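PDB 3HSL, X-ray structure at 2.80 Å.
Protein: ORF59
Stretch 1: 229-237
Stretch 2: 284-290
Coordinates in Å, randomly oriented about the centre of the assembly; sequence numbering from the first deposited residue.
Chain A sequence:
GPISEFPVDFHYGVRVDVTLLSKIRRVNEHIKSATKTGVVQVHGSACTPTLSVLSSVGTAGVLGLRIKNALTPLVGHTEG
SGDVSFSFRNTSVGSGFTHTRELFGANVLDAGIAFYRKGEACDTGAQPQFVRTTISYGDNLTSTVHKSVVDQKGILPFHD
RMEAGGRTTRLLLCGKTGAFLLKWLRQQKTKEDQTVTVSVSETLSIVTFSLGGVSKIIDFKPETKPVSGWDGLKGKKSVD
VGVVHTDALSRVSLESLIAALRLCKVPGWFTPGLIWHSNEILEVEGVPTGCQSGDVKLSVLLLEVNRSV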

# COMPACT_ATOMS: atom_id res chain seq x y z
N GLY A 229 -21.50 -30.46 12.24
CA GLY A 229 -20.48 -29.43 12.14
C GLY A 229 -19.18 -30.10 12.52
O GLY A 229 -18.96 -31.26 12.19
N TRP A 230 -18.32 -29.37 13.23
CA TRP A 230 -17.03 -29.93 13.63
C TRP A 230 -16.97 -30.45 15.07
O TRP A 230 -16.10 -31.28 15.37
CB TRP A 230 -15.90 -28.93 13.38
CG TRP A 230 -15.78 -28.51 11.95
CD1 TRP A 230 -16.17 -27.32 11.40
CD2 TRP A 230 -15.22 -29.28 10.87
NE1 TRP A 230 -15.90 -27.30 10.06
CE2 TRP A 230 -15.31 -28.49 9.71
CE3 TRP A 230 -14.66 -30.55 10.78
CZ2 TRP A 230 -14.86 -28.94 8.47
CZ3 TRP A 230 -14.21 -30.99 9.55
CH2 TRP A 230 -14.32 -30.19 8.41
N ASP A 231 -17.86 -29.99 15.94
CA ASP A 231 -17.86 -30.44 17.34
C ASP A 231 -17.92 -31.97 17.38
O ASP A 231 -18.74 -32.58 16.70
CB ASP A 231 -19.00 -29.79 18.13
CG ASP A 231 -18.87 -28.27 18.19
OD1 ASP A 231 -17.76 -27.74 17.99
OD2 ASP A 231 -19.89 -27.58 18.44
N GLY A 232 -17.05 -32.58 18.18
CA GLY A 232 -17.01 -34.04 18.27
C GLY A 232 -16.12 -34.68 17.21
O GLY A 232 -16.42 -35.77 16.70
N LEU A 233 -15.03 -33.99 16.88
CA LEU A 233 -14.01 -34.39 15.91
C LEU A 233 -12.73 -33.59 16.24
O LEU A 233 -11.93 -33.31 15.34
CB LEU A 233 -14.42 -34.08 14.47
CG LEU A 233 -15.56 -34.69 13.63
CD1 LEU A 233 -15.66 -33.98 12.29
CD2 LEU A 233 -15.38 -36.16 13.38
N LYS A 234 -12.55 -33.22 17.52
CA LYS A 234 -11.39 -32.41 17.94
C LYS A 234 -10.80 -32.81 19.30
O LYS A 234 -11.14 -32.19 20.31
CB LYS A 234 -11.80 -30.95 18.05
CG LYS A 234 -12.54 -30.36 16.89
CD LYS A 234 -12.97 -28.98 17.32
CE LYS A 234 -13.88 -28.30 16.34
NZ LYS A 234 -14.27 -26.97 16.87
N GLY A 235 -9.93 -33.82 19.36
CA GLY A 235 -9.53 -34.59 18.19
C GLY A 235 -8.16 -34.36 17.56
O GLY A 235 -7.22 -35.10 17.87
N LYS A 236 -8.07 -33.33 16.70
CA LYS A 236 -6.83 -33.04 15.94
C LYS A 236 -5.50 -32.83 16.72
O LYS A 236 -4.79 -31.83 16.56
CB LYS A 236 -7.03 -32.02 14.79
CG LYS A 236 -7.19 -30.51 15.12
CD LYS A 236 -8.44 -30.12 15.90
CE LYS A 236 -8.47 -28.60 16.08
NZ LYS A 236 -9.65 -28.14 16.84
N LYS A 237 -5.19 -33.81 17.57
CA LYS A 237 -3.98 -33.76 18.36
C LYS A 237 -2.89 -34.48 17.57
O LYS A 237 -1.85 -33.88 17.28
CB LYS A 237 -4.24 -34.29 19.79
CG LYS A 237 -4.64 -35.76 19.94
CD LYS A 237 -5.41 -36.01 21.26
CE LYS A 237 -4.73 -35.49 22.55
NZ LYS A 237 -3.42 -36.10 22.91
N VAL A 284 -13.30 -25.58 2.01
CA VAL A 284 -12.14 -25.61 2.88
C VAL A 284 -12.55 -24.67 4.00
O VAL A 284 -12.72 -23.48 3.75
CB VAL A 284 -10.89 -25.09 2.17
CG1 VAL A 284 -9.76 -24.90 3.16
CG2 VAL A 284 -10.50 -26.05 1.05
N GLU A 285 -12.70 -25.19 5.22
CA GLU A 285 -13.13 -24.34 6.33
C GLU A 285 -12.16 -24.25 7.49
O GLU A 285 -11.59 -25.25 7.93
CB GLU A 285 -14.49 -24.79 6.87
CG GLU A 285 -14.97 -23.91 8.01
CD GLU A 285 -16.36 -24.24 8.49
OE1 GLU A 285 -17.00 -23.36 9.10
OE2 GLU A 285 -16.83 -25.37 8.27
N GLY A 286 -11.98 -23.02 7.97
CA GLY A 286 -11.13 -22.76 9.09
C GLY A 286 -11.90 -23.30 10.27
O GLY A 286 -12.99 -22.81 10.60
N VAL A 287 -11.35 -24.32 10.91
CA VAL A 287 -11.98 -24.94 12.07
C VAL A 287 -11.31 -24.26 13.24
O VAL A 287 -10.08 -24.29 13.34
CB VAL A 287 -11.79 -26.48 12.06
CG1 VAL A 287 -12.32 -27.11 13.31
CG2 VAL A 287 -12.48 -27.08 10.86
N PRO A 288 -12.10 -23.63 14.14
CA PRO A 288 -11.56 -22.92 15.31
C PRO A 288 -10.64 -23.77 16.18
O PRO A 288 -11.00 -24.89 16.56
CB PRO A 288 -12.81 -22.49 16.10
CG PRO A 288 -13.93 -23.21 15.51
CD PRO A 288 -13.57 -23.54 14.08
N THR A 289 -9.45 -23.25 16.48
CA THR A 289 -8.47 -23.95 17.29
C THR A 289 -8.45 -23.31 18.67
O THR A 289 -7.99 -23.89 19.66
CB THR A 289 -7.06 -23.86 16.67
OG1 THR A 289 -6.64 -22.49 16.59
CG2 THR A 289 -7.06 -24.43 15.27
N GLY A 290 -8.95 -22.08 18.72
CA GLY A 290 -8.98 -21.32 19.95
C GLY A 290 -10.36 -21.13 20.51
O GLY A 290 -11.29 -21.88 20.21

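Residues 284-288 form the end of a strand that began earlier in the chain, whereas 229-237 adopts no regular helix or strand. The backbones stay well apart: CA of Trp 230 lies 7.3 Å from CA of Val 287, and CA of Lys 234 lies 9.0 Å from CA of Thr 289. No backbone hydrogen bond joins the stretches, so side chains must span the gap. Along the strand the directions alternate: the CA-to-CB bonds of Glu 285 and Val 287 point toward the other stretch, while that of Val 284 points away.

Trp 230 engages both of these strand residues. At the edge of its indole, NE1 donates a hydrogen bond to OE2 of Glu 285; the 2.8 Å separation and the N-H...O angle of 166° indicate a short, nearly linear bond. Over one face, CG2 of Val 287 sits 3.4 Å from the centroid of the five-membered ring and only 11° off its normal, the geometry of a CH-pi contact.

Lys 234 and Lys 236 add looser packing. CE of Lys 234 approaches CG1 of Val 287 at 3.6 Å, and its NZ makes a long salt bridge to OD1 of Asp 231 (3.7 Å) within its own stretch. NZ of Lys 236 comes within 3.5 Å of Pro 288 O, a proximity that does not amount to a hydrogen bond.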